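Local coordinates for beta-N-acetylhexosaminidase (Arthrobacter aurescens, PDB 3RCN), which probably hydrolyses terminal non-reducing N-acetyl-D-hexosamine residues of N-acetyl-beta-D-hexosaminides, as a member of glycosyl hydrolase family 20, at residues A[377-382]-A[394-399]. Numbering follows the deposited sequence.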
loop_
_atom_site.group_PDB
_atom_site.type_symbol
_atom_site.label_atom_id
_atom_site.label_comp_id
_atom_site.label_asym_id
_atom_site.label_seq_id
_atom_site.Cartn_x
_atom_site.Cartn_y
_atom_site.Cartn_z
ATOM N N ALA A 377 15.606 -18.338 -26.186
ATOM C CA ALA A 377 15.033 -17.013 -26.412
ATOM C C ALA A 377 13.511 -17.044 -26.428
ATOM O O ALA A 377 12.887 -17.869 -27.101
ATOM C CB ALA A 377 15.561 -16.384 -27.669
ATOM N N LEU A 378 12.932 -16.131 -25.659
ATOM C CA LEU A 378 11.500 -15.967 -25.552
ATOM C C LEU A 378 11.096 -14.679 -26.255
ATOM O O LEU A 378 11.665 -13.608 -25.992
ATOM C CB LEU A 378 11.115 -15.872 -24.077
ATOM C CG LEU A 378 9.667 -15.522 -23.762
ATOM C CD1 LEU A 378 8.766 -16.559 -24.399
ATOM C CD2 LEU A 378 9.479 -15.498 -22.268
ATOM N N VAL A 379 10.120 -14.783 -27.150
ATOM C CA VAL A 379 9.563 -13.606 -27.781
ATOM C C VAL A 379 8.209 -13.233 -27.190
ATOM O O VAL A 379 7.323 -14.068 -27.081
ATOM C CB VAL A 379 9.411 -13.802 -29.288
ATOM C CG1 VAL A 379 8.934 -12.504 -29.945
ATOM C CG2 VAL A 379 10.726 -14.237 -29.874
ATOM N N ALA A 380 8.044 -11.966 -26.830
ATOM C CA ALA A 380 6.733 -11.482 -26.419
ATOM C C ALA A 380 6.118 -10.747 -27.602
ATOM O O ALA A 380 6.512 -9.623 -27.933
ATOM C CB ALA A 380 6.863 -10.547 -25.227
ATOM N N SER A 381 5.115 -11.371 -28.206
ATOM C CA SER A 381 4.580 -10.888 -29.465
ATOM C C SER A 381 3.385 -9.964 -29.275
ATOM O O SER A 381 2.298 -10.411 -28.895
ATOM C CB SER A 381 4.145 -12.070 -30.328
ATOM O OG SER A 381 3.566 -11.588 -31.528
ATOM N N TRP A 382 3.590 -8.687 -29.584
ATOM C CA TRP A 382 2.534 -7.686 -29.522
ATOM C C TRP A 382 1.791 -7.520 -30.853
ATOM O O TRP A 382 0.753 -6.857 -30.916
ATOM C CB TRP A 382 3.130 -6.352 -29.086
ATOM C CG TRP A 382 4.332 -5.996 -29.867
ATOM C CD1 TRP A 382 5.627 -6.301 -29.568
ATOM C CD2 TRP A 382 4.360 -5.279 -31.102
ATOM N NE1 TRP A 382 6.465 -5.809 -30.540
ATOM C CE2 TRP A 382 5.710 -5.179 -31.496
ATOM C CE3 TRP A 382 3.375 -4.711 -31.915
ATOM C CZ2 TRP A 382 6.099 -4.535 -32.665
ATOM C CZ3 TRP A 382 3.763 -4.070 -33.072
ATOM C CH2 TRP A 382 5.112 -3.990 -33.439
ATOM N N LYS A 394 10.683 -20.018 -36.487
ATOM C CA LYS A 394 12.120 -19.864 -36.286
ATOM C C LYS A 394 12.624 -20.539 -35.010
ATOM O O LYS A 394 13.813 -20.442 -34.696
ATOM C CB LYS A 394 12.517 -18.387 -36.232
ATOM C CG LYS A 394 12.700 -17.701 -37.578
ATOM C CD LYS A 394 11.559 -16.738 -37.884
ATOM C CE LYS A 394 11.980 -15.708 -38.925
ATOM N NZ LYS A 394 10.826 -15.189 -39.708
ATOM N N GLY A 395 11.732 -21.189 -34.260
ATOM C CA GLY A 395 12.131 -21.927 -33.066
ATOM C C GLY A 395 12.140 -21.145 -31.756
ATOM O O GLY A 395 12.457 -21.686 -30.692
ATOM N N TYR A 396 11.809 -19.862 -31.830
ATOM C CA TYR A 396 11.729 -19.048 -30.635
ATOM C C TYR A 396 10.495 -19.466 -29.840
ATOM O O TYR A 396 9.444 -19.740 -30.422
ATOM C CB TYR A 396 11.673 -17.558 -31.001
ATOM C CG TYR A 396 12.926 -17.051 -31.692
ATOM C CD1 TYR A 396 14.011 -17.899 -31.910
ATOM C CD2 TYR A 396 13.032 -15.726 -32.115
ATOM C CE1 TYR A 396 15.162 -17.453 -32.539
ATOM C CE2 TYR A 396 14.184 -15.264 -32.745
ATOM C CZ TYR A 396 15.247 -16.136 -32.954
ATOM O OH TYR A 396 16.400 -15.699 -33.577
ATOM N N ASP A 397 10.630 -19.546 -28.516
ATOM C CA ASP A 397 9.468 -19.717 -27.639
ATOM C C ASP A 397 8.673 -18.417 -27.587
ATOM O O ASP A 397 9.236 -17.333 -27.593
ATOM C CB ASP A 397 9.873 -20.146 -26.226
ATOM C CG ASP A 397 10.299 -21.604 -26.155
ATOM O OD1 ASP A 397 9.924 -22.390 -27.052
ATOM O OD2 ASP A 397 11.012 -21.965 -25.196
ATOM N N VAL A 398 7.358 -18.538 -27.542
ATOM C CA VAL A 398 6.484 -17.389 -27.681
ATOM C C VAL A 398 5.510 -17.250 -26.496
ATOM O O VAL A 398 5.047 -18.242 -25.935
ATOM C CB VAL A 398 5.690 -17.514 -28.990
ATOM C CG1 VAL A 398 4.613 -16.443 -29.096
ATOM C CG2 VAL A 398 6.632 -17.459 -30.173
ATOM N N VAL A 399 5.235 -16.009 -26.107
ATOM C CA VAL A 399 4.101 -15.691 -25.253
ATOM C C VAL A 399 3.327 -14.572 -25.943
ATOM O O VAL A 399 3.926 -13.611 -26.430
ATOM C CB VAL A 399 4.545 -15.250 -23.850
ATOM C CG1 VAL A 399 5.307 -16.365 -23.176
ATOM C CG2 VAL A 399 5.414 -14.026 -23.934
#
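Leu378 reaches across to Val399, and on the opposite side of the sheet Val379 meets Tyr396, the residue just before the second strand; the two parallel strands illustrate how a beta-alpha-beta unit is closed side by side in an alpha-beta barrel. On the face that carries Leu378, Ala380, Asp397 and Val399, the Leu378 and Val399 side chains cross at about a right angle, methyl CD1 of Leu378 lying 3.7 Å from CG1 of Val399. CG of Leu378 is anti to its backbone N (chi1 173°), and CD1 also lies close to the Asp397 carbonyl. CG2 of Val399 lies against the Val379–Ala380 backbone, its nearest side-chain neighbour being Ala380 CB at 4.0 Å. Leu450 and Tyr140, from the barrel strands 449-456 and 140-146, pack against both Leu378 and Val399, which places this face in the barrel interior.

On the face of Val379 and Val398, Val379 and Tyr396 meet obliquely: CG2 of Val379 comes within 3.5 Å of ring atom CD2 and also touches CB of Tyr396. Val398 packs on Ala391 and Leu392 of the connecting helix 385-393, which ends at Gly395 in a Schellman motif.

Between the faces runs a ladder of four backbone hydrogen bonds in parallel register. Asp397 and Val399 each give their N-H to, and receive one through their O from, the facing segment. The bond from Val379 N to Asp397 O is nearly straight at 172°. That from Asp397 N to Ala377 O is more bent, at 138°. Leu378 and Ala380 bond instead to strand 361-364, and Asp397 OD1 accepts from Arg448 N. This largely buried contact thus combines directional bonds in the sheet plane with mainly apolar packing on either side.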